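Long-range contacts in VC0179-like protein (Escherichia coli, PDB 4XJ6), which probably synthesises cyclic GMP-AMP from ATP and GTP as a magnesium-dependent dinucleotide cyclase related to animal cyclic GMP-AMP synthase: residues 277-282 with 299-304; 384-389 with 398-403. All coordinates share one frame; numbering follows the deposited sequence.

Contact 1 of 2, residues 277-282 with 299-304; sequences SVCRFM and SLMTAV
The backbone bond from M282 N to V278 O, 3.1 Å long, closes the turn of helix 274-289 that presents V278, C279 and M282 to V304 and its neighbours on helix 297-310. The facing turn is closed in the same way by the bond from V304 N to L300 O, and what meets between the two is mainly hydrocarbon, with one sulphur, C279 SG, and the carbonyl oxygen of M282. V304 uses both methyls. Its CG1, anti to the backbone N (chi1 166°), lies 3.8 Å from V278 CG2 and also reaches C279 SG. Its CG2 meets M282 CG at 4.1 Å, near the root of a methionine chain that bends at both chi2 and chi3. C279 SG touches M301 as well, 4.1 Å from its CG, near the base of that chain and not at the thioether. One turn before V304, L300 points its CD1 at the carbonyl oxygen of M282, 3.9 Å away, a van der Waals contact of a methyl with the backbone. The segment axes approach to 9.8 Å, with an angle of 135° between their N-to-C directions, halfway between perpendicular and antiparallel. Helix 318-335 covers V278 and M282 through I325 and L329, while F264 of helix 257-271 packs on both C279 and M301. M301 also lies about 4 Å, at its side chain's nearest atoms, from a bound 3'-deoxy-GTP, and it touches Y115. The pair is a buried helical hairpin within the C-terminal helical part of a cyclic GMP-AMP synthase-like enzyme, with one residue reaching from its apolar seam to the edge of the nucleotide site.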
ATOM      1  N   SER A 277      12.467  -2.816 -11.832  1.00 32.12           N
ATOM      2  CA  SER A 277      13.741  -3.073 -11.173  1.00 25.37           C
ATOM      3  C   SER A 277      14.246  -1.830 -10.444  1.00 22.06           C
ATOM      4  O   SER A 277      14.563  -1.889  -9.259  1.00 20.05           O
ATOM      5  CB  SER A 277      14.788  -3.552 -12.186  1.00 23.81           C
ATOM      6  OG  SER A 277      14.398  -4.762 -12.819  1.00 26.64           O
ATOM      7  N   VAL A 278      14.306  -0.706 -11.154  1.00 20.78           N
ATOM      8  CA  VAL A 278      14.818   0.533 -10.570  1.00 30.06           C
ATOM      9  C   VAL A 278      13.875   1.096  -9.504  1.00 25.26           C
ATOM     10  O   VAL A 278      14.310   1.818  -8.607  1.00 23.69           O
ATOM     11  CB  VAL A 278      15.066   1.612 -11.649  1.00 30.92           C
ATOM     12  CG1 VAL A 278      16.090   1.126 -12.664  1.00 32.04           C
ATOM     13  CG2 VAL A 278      13.776   1.980 -12.343  1.00 33.08           C
ATOM     14  N   CYS A 279      12.589   0.765  -9.601  1.00 19.77           N
ATOM     15  CA  CYS A 279      11.622   1.172  -8.584  1.00 19.91           C
ATOM     16  C   CYS A 279      11.790   0.312  -7.340  1.00 20.27           C
ATOM     17  O   CYS A 279      11.705   0.806  -6.218  1.00 18.46           O
ATOM     18  CB  CYS A 279      10.188   1.075  -9.112  1.00 21.28           C
ATOM     19  SG  CYS A 279       9.688   2.444 -10.187  1.00 27.27           S
ATOM     20  N   ARG A 280      12.031  -0.980  -7.552  1.00 18.88           N
ATOM     21  CA  ARG A 280      12.330  -1.903  -6.463  1.00 22.68           C
ATOM     22  C   ARG A 280      13.580  -1.462  -5.712  1.00 23.13           C
ATOM     23  O   ARG A 280      13.610  -1.451  -4.480  1.00 28.86           O
ATOM     24  CB  ARG A 280      12.531  -3.326  -6.990  1.00 25.49           C
ATOM     25  CG  ARG A 280      11.255  -4.093  -7.293  1.00 23.35           C
ATOM     26  CD  ARG A 280      11.588  -5.509  -7.739  1.00 19.79           C
ATOM     27  NE  ARG A 280      10.395  -6.327  -7.927  1.00 25.60           N
ATOM     28  CZ  ARG A 280       9.754  -6.944  -6.942  1.00 19.80           C
ATOM     29  NH1 ARG A 280      10.187  -6.831  -5.693  1.00 19.44           N
ATOM     30  NH2 ARG A 280       8.676  -7.671  -7.202  1.00 20.09           N
ATOM     31  N   PHE A 281      14.610  -1.098  -6.470  1.00 20.42           N
ATOM     32  CA  PHE A 281      15.895  -0.698  -5.902  1.00 19.18           C
ATOM     33  C   PHE A 281      15.782   0.587  -5.084  1.00 21.39           C
ATOM     34  O   PHE A 281      16.390   0.714  -4.021  1.00 20.36           O
ATOM     35  CB  PHE A 281      16.929  -0.526  -7.017  1.00 19.70           C
ATOM     36  CG  PHE A 281      17.223  -1.794  -7.772  1.00 23.98           C
ATOM     37  CD1 PHE A 281      16.956  -3.029  -7.209  1.00 20.08           C
ATOM     38  CD2 PHE A 281      17.767  -1.751  -9.047  1.00 20.68           C
ATOM     39  CE1 PHE A 281      17.225  -4.195  -7.899  1.00 20.65           C
ATOM     40  CE2 PHE A 281      18.037  -2.915  -9.743  1.00 24.46           C
ATOM     41  CZ  PHE A 281      17.764  -4.141  -9.165  1.00 22.61           C
ATOM     42  N   MET A 282      14.999   1.539  -5.583  1.00 19.79           N
ATOM     43  CA  MET A 282      14.799   2.805  -4.885  1.00 21.00           C
ATOM     44  C   MET A 282      14.012   2.593  -3.597  1.00 22.97           C
ATOM     45  O   MET A 282      14.277   3.241  -2.580  1.00 21.42           O
ATOM     46  CB  MET A 282      14.083   3.814  -5.783  1.00 19.27           C
ATOM     47  CG  MET A 282      14.964   4.405  -6.878  1.00 27.61           C
ATOM     48  SD  MET A 282      16.555   5.000  -6.264  1.00 27.17           S
ATOM     49  CE  MET A 282      16.040   6.124  -4.967  1.00 26.18           C
ATOM     50  N   SER A 299       5.388   8.197  -4.524  1.00 19.19           N
ATOM     51  CA  SER A 299       6.129   9.395  -4.896  1.00 19.00           C
ATOM     52  C   SER A 299       7.463   9.010  -5.521  1.00 24.79           C
ATOM     53  O   SER A 299       7.949   9.675  -6.436  1.00 23.55           O
ATOM     54  CB  SER A 299       6.356  10.292  -3.685  1.00 18.96           C
ATOM     55  OG  SER A 299       7.348   9.749  -2.840  1.00 33.37           O
ATOM     56  N   LEU A 300       8.052   7.934  -5.011  1.00 18.01           N
ATOM     57  CA  LEU A 300       9.289   7.398  -5.564  1.00 19.50           C
ATOM     58  C   LEU A 300       9.071   6.896  -6.984  1.00 24.71           C
ATOM     59  O   LEU A 300       9.863   7.177  -7.882  1.00 24.73           O
ATOM     60  CB  LEU A 300       9.829   6.267  -4.689  1.00 22.27           C
ATOM     61  CG  LEU A 300      10.539   6.661  -3.394  1.00 22.56           C
ATOM     62  CD1 LEU A 300      11.054   5.425  -2.669  1.00 18.06           C
ATOM     63  CD2 LEU A 300      11.672   7.628  -3.689  1.00 16.94           C
ATOM     64  N   MET A 301       7.992   6.143  -7.172  1.00 18.40           N
ATOM     65  CA  MET A 301       7.640   5.611  -8.483  1.00 24.26           C
ATOM     66  C   MET A 301       7.399   6.729  -9.495  1.00 25.40           C
ATOM     67  O   MET A 301       7.894   6.675 -10.618  1.00 24.68           O
ATOM     68  CB  MET A 301       6.397   4.724  -8.387  1.00 23.67           C
ATOM     69  CG  MET A 301       6.613   3.431  -7.618  1.00 25.83           C
ATOM     70  SD  MET A 301       5.075   2.695  -7.036  1.00 32.42           S
ATOM     71  CE  MET A 301       4.352   2.117  -8.570  1.00 21.55           C
ATOM     72  N   THR A 302       6.641   7.743  -9.084  1.00 23.61           N
ATOM     73  CA  THR A 302       6.289   8.851  -9.968  1.00 26.67           C
ATOM     74  C   THR A 302       7.510   9.675 -10.354  1.00 20.41           C
ATOM     75  O   THR A 302       7.624  10.139 -11.486  1.00 26.19           O
ATOM     76  CB  THR A 302       5.247   9.779  -9.315  1.00 26.24           C
ATOM     77  OG1 THR A 302       4.150   8.998  -8.822  1.00 26.50           O
ATOM     78  CG2 THR A 302       4.731  10.800 -10.323  1.00 24.58           C
ATOM     79  N   ALA A 303       8.421   9.857  -9.406  1.00 19.63           N
ATOM     80  CA  ALA A 303       9.641  10.609  -9.670  1.00 21.67           C
ATOM     81  C   ALA A 303      10.527   9.864 -10.663  1.00 25.27           C
ATOM     82  O   ALA A 303      11.123  10.472 -11.551  1.00 27.32           O
ATOM     83  CB  ALA A 303      10.397  10.871  -8.380  1.00 20.58           C
ATOM     84  N   VAL A 304      10.596   8.545 -10.515  1.00 26.65           N
ATOM     85  CA  VAL A 304      11.455   7.717 -11.356  1.00 24.89           C
ATOM     86  C   VAL A 304      10.966   7.691 -12.802  1.00 25.08           C
ATOM     87  O   VAL A 304      11.763   7.839 -13.732  1.00 25.36           O
ATOM     88  CB  VAL A 304      11.550   6.275 -10.814  1.00 25.34           C
ATOM     89  CG1 VAL A 304      12.143   5.334 -11.857  1.00 19.37           C
ATOM     90  CG2 VAL A 304      12.372   6.247  -9.529  1.00 23.02           C
TER

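Contact 2 of 2, residues 384-389 with 398-403; sequences EALRKI and TNALLI
An Asx turn leading into a single 3-10 turn carries the C-terminal tail back over helix 382-393, where I403 and A400 meet L386. N399 OD1 accepts the N-H of L401 at 3.1 Å, with the donor well above the carbonyl plane and an N-H...O angle of 140°, and I403 N closes the turn on A400 O. From the far end of this turn I403 sends its extended chain at the helix. Its CD1 lands 3.4 Å from L386 N, against the backbone, and also touches L386 CB and A385 CB. L386 answers from the helix: with CG anti to the backbone N (chi1 172°), its CD2 reaches the start of the tail, 3.4 Å from T398 O. The same methyl meets A400 CB at 3.9 Å. W3 of strand 3-4 touches both A385 and I403, and Y8 touches L386, which puts the N-terminal segment beside the same cluster. R382, at the start of the helix, hydrogen-bonds I403 O through NH1. Between 384-389 and 398-403 themselves the grip is therefore dispersion between methyl groups and backbone, while hydrogen bonding shapes the turn and ties the tail to the helix start.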
ATOM      1  N   GLU A 384      35.461  -3.557  -1.065  1.00 35.46           N
ATOM      2  CA  GLU A 384      35.215  -2.188  -0.641  1.00 35.79           C
ATOM      3  C   GLU A 384      34.038  -1.602  -1.409  1.00 35.08           C
ATOM      4  O   GLU A 384      33.248  -0.828  -0.863  1.00 34.86           O
ATOM      5  CB  GLU A 384      36.464  -1.332  -0.845  1.00 45.06           C
ATOM      6  CG  GLU A 384      36.264   0.132  -0.518  1.00 56.38           C
ATOM      7  CD  GLU A 384      37.461   0.983  -0.883  1.00 63.53           C
ATOM      8  OE1 GLU A 384      38.575   0.432  -1.017  1.00 62.97           O
ATOM      9  OE2 GLU A 384      37.282   2.209  -1.040  1.00 65.59           O
ATOM     10  N   ALA A 385      33.926  -1.980  -2.678  1.00 35.67           N
ATOM     11  CA  ALA A 385      32.834  -1.522  -3.526  1.00 32.27           C
ATOM     12  C   ALA A 385      31.498  -2.036  -3.008  1.00 29.11           C
ATOM     13  O   ALA A 385      30.506  -1.309  -2.988  1.00 24.59           O
ATOM     14  CB  ALA A 385      33.058  -1.970  -4.965  1.00 27.10           C
ATOM     15  N   LEU A 386      31.486  -3.296  -2.584  1.00 32.99           N
ATOM     16  CA  LEU A 386      30.271  -3.929  -2.084  1.00 29.35           C
ATOM     17  C   LEU A 386      29.788  -3.269  -0.802  1.00 26.64           C
ATOM     18  O   LEU A 386      28.619  -2.902  -0.692  1.00 23.97           O
ATOM     19  CB  LEU A 386      30.499  -5.421  -1.846  1.00 26.91           C
ATOM     20  CG  LEU A 386      29.353  -6.157  -1.152  1.00 28.18           C
ATOM     21  CD1 LEU A 386      28.092  -6.125  -2.007  1.00 29.28           C
ATOM     22  CD2 LEU A 386      29.750  -7.586  -0.824  1.00 31.71           C
ATOM     23  N   ARG A 387      30.692  -3.123   0.162  1.00 26.32           N
ATOM     24  CA  ARG A 387      30.376  -2.471   1.430  1.00 32.04           C
ATOM     25  C   ARG A 387      29.889  -1.038   1.233  1.00 30.78           C
ATOM     26  O   ARG A 387      29.085  -0.532   2.017  1.00 28.33           O
ATOM     27  CB  ARG A 387      31.594  -2.465   2.354  1.00 35.50           C
ATOM     28  CG  ARG A 387      31.979  -3.822   2.918  1.00 44.84           C
ATOM     29  CD  ARG A 387      32.947  -3.656   4.079  1.00 52.68           C
ATOM     30  NE  ARG A 387      34.050  -2.766   3.731  1.00 58.96           N
ATOM     31  CZ  ARG A 387      35.220  -3.179   3.256  1.00 63.96           C
ATOM     32  NH1 ARG A 387      35.444  -4.475   3.078  1.00 64.93           N
ATOM     33  NH2 ARG A 387      36.169  -2.299   2.962  1.00 64.98           N
ATOM     34  N   LYS A 388      30.383  -0.386   0.186  1.00 29.37           N
ATOM     35  CA  LYS A 388      30.044   1.008  -0.057  1.00 31.29           C
ATOM     36  C   LYS A 388      28.641   1.146  -0.640  1.00 29.92           C
ATOM     37  O   LYS A 388      27.834   1.933  -0.149  1.00 28.31           O
ATOM     38  CB  LYS A 388      31.064   1.651  -0.992  1.00 32.97           C
ATOM     39  CG  LYS A 388      31.083   3.163  -0.900  1.00 35.17           C
ATOM     40  CD  LYS A 388      31.429   3.591   0.515  1.00 33.16           C
ATOM     41  CE  LYS A 388      31.040   5.033   0.777  1.00 36.85           C
ATOM     42  NZ  LYS A 388      31.483   5.504   2.118  1.00 39.00           N
ATOM     43  N   ILE A 389      28.352   0.379  -1.687  1.00 26.86           N
ATOM     44  CA  ILE A 389      27.045   0.440  -2.338  1.00 27.53           C
ATOM     45  C   ILE A 389      25.964  -0.148  -1.429  1.00 29.20           C
ATOM     46  O   ILE A 389      24.780   0.161  -1.574  1.00 30.15           O
ATOM     47  CB  ILE A 389      27.054  -0.299  -3.693  1.00 26.35           C
ATOM     48  CG1 ILE A 389      25.791   0.020  -4.494  1.00 24.73           C
ATOM     49  CG2 ILE A 389      27.210  -1.796  -3.482  1.00 21.96           C
ATOM     50  CD1 ILE A 389      25.851  -0.413  -5.938  1.00 20.74           C
ATOM     51  N   THR A 398      25.720 -10.017  -0.682  1.00 26.53           N
ATOM     52  CA  THR A 398      26.927 -10.234   0.100  1.00 27.68           C
ATOM     53  C   THR A 398      28.051 -10.790  -0.764  1.00 32.83           C
ATOM     54  O   THR A 398      29.198 -10.892  -0.323  1.00 29.48           O
ATOM     55  CB  THR A 398      26.661 -11.190   1.272  1.00 29.03           C
ATOM     56  OG1 THR A 398      26.078 -12.401   0.775  1.00 32.05           O
ATOM     57  CG2 THR A 398      25.709 -10.553   2.273  1.00 28.55           C
ATOM     58  N   ASN A 399      27.711 -11.142  -1.998  1.00 28.13           N
ATOM     59  CA  ASN A 399      28.674 -11.717  -2.926  1.00 28.99           C
ATOM     60  C   ASN A 399      29.424 -10.643  -3.715  1.00 40.00           C
ATOM     61  O   ASN A 399      28.934 -10.140  -4.729  1.00 34.14           O
ATOM     62  CB  ASN A 399      27.967 -12.682  -3.879  1.00 29.29           C
ATOM     63  CG  ASN A 399      28.939 -13.508  -4.701  1.00 33.55           C
ATOM     64  OD1 ASN A 399      30.153 -13.420  -4.522  1.00 32.07           O
ATOM     65  ND2 ASN A 399      28.405 -14.325  -5.603  1.00 36.32           N
ATOM     66  N   ALA A 400      30.624 -10.310  -3.246  1.00 29.08           N
ATOM     67  CA  ALA A 400      31.450  -9.290  -3.884  1.00 31.63           C
ATOM     68  C   ALA A 400      31.883  -9.712  -5.285  1.00 32.23           C
ATOM     69  O   ALA A 400      32.195  -8.869  -6.123  1.00 34.57           O
ATOM     70  CB  ALA A 400      32.667  -8.982  -3.022  1.00 29.90           C
ATOM     71  N   LEU A 401      31.881 -11.018  -5.540  1.00 32.09           N
ATOM     72  CA  LEU A 401      32.304 -11.551  -6.835  1.00 34.11           C
ATOM     73  C   LEU A 401      31.346 -11.183  -7.965  1.00 34.37           C
ATOM     74  O   LEU A 401      31.649 -11.403  -9.138  1.00 40.33           O
ATOM     75  CB  LEU A 401      32.452 -13.072  -6.764  1.00 35.42           C
ATOM     76  CG  LEU A 401      33.574 -13.600  -5.871  1.00 40.13           C
ATOM     77  CD1 LEU A 401      33.718 -15.109  -6.020  1.00 38.44           C
ATOM     78  CD2 LEU A 401      34.890 -12.895  -6.176  1.00 40.58           C
ATOM     79  N   LEU A 402      30.191 -10.633  -7.610  1.00 30.28           N
ATOM     80  CA  LEU A 402      29.230 -10.164  -8.598  1.00 28.81           C
ATOM     81  C   LEU A 402      29.705  -8.855  -9.221  1.00 32.29           C
ATOM     82  O   LEU A 402      29.349  -8.530 -10.355  1.00 28.87           O
ATOM     83  CB  LEU A 402      27.855  -9.973  -7.964  1.00 29.25           C
ATOM     84  CG  LEU A 402      27.166 -11.221  -7.421  1.00 32.20           C
ATOM     85  CD1 LEU A 402      25.863 -10.846  -6.731  1.00 28.19           C
ATOM     86  CD2 LEU A 402      26.915 -12.221  -8.542  1.00 36.56           C
ATOM     87  N   ILE A 403      30.505  -8.108  -8.466  1.00 33.24           N
ATOM     88  CA  ILE A 403      31.050  -6.840  -8.932  1.00 31.64           C
ATOM     89  C   ILE A 403      32.163  -7.077  -9.940  1.00 31.35           C
ATOM     90  O   ILE A 403      33.144  -7.750  -9.643  1.00 34.82           O
ATOM     91  CB  ILE A 403      31.583  -6.005  -7.759  1.00 36.22           C
ATOM     92  CG1 ILE A 403      30.463  -5.734  -6.750  1.00 35.59           C
ATOM     93  CG2 ILE A 403      32.178  -4.699  -8.255  1.00 35.26           C
ATOM     94  CD1 ILE A 403      30.932  -5.028  -5.505  1.00 35.64           C
TER

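Contacts 1 and 2 belong to the same C-terminal family region and follow one another along the chain, with centres 22 Å apart and nearest atoms about 9 Å apart. Contact 1 is core: two regular helices meet through wholly buried residues, beside the nucleotide pocket. Contact 2 lies farther out, its centre 31 Å from the chain's centre, and sets a helix against an irregular tail, with T398 exposed at its margin. Both rely on apolar side chains, but contact 1 adds a cysteine sulphur to valine methyls, whereas contact 2 sets leucine and isoleucine methyls largely against backbone atoms. The N-terminal segment relates them: Y9 stacks on F281 near contact 1 and touches I389 near contact 2.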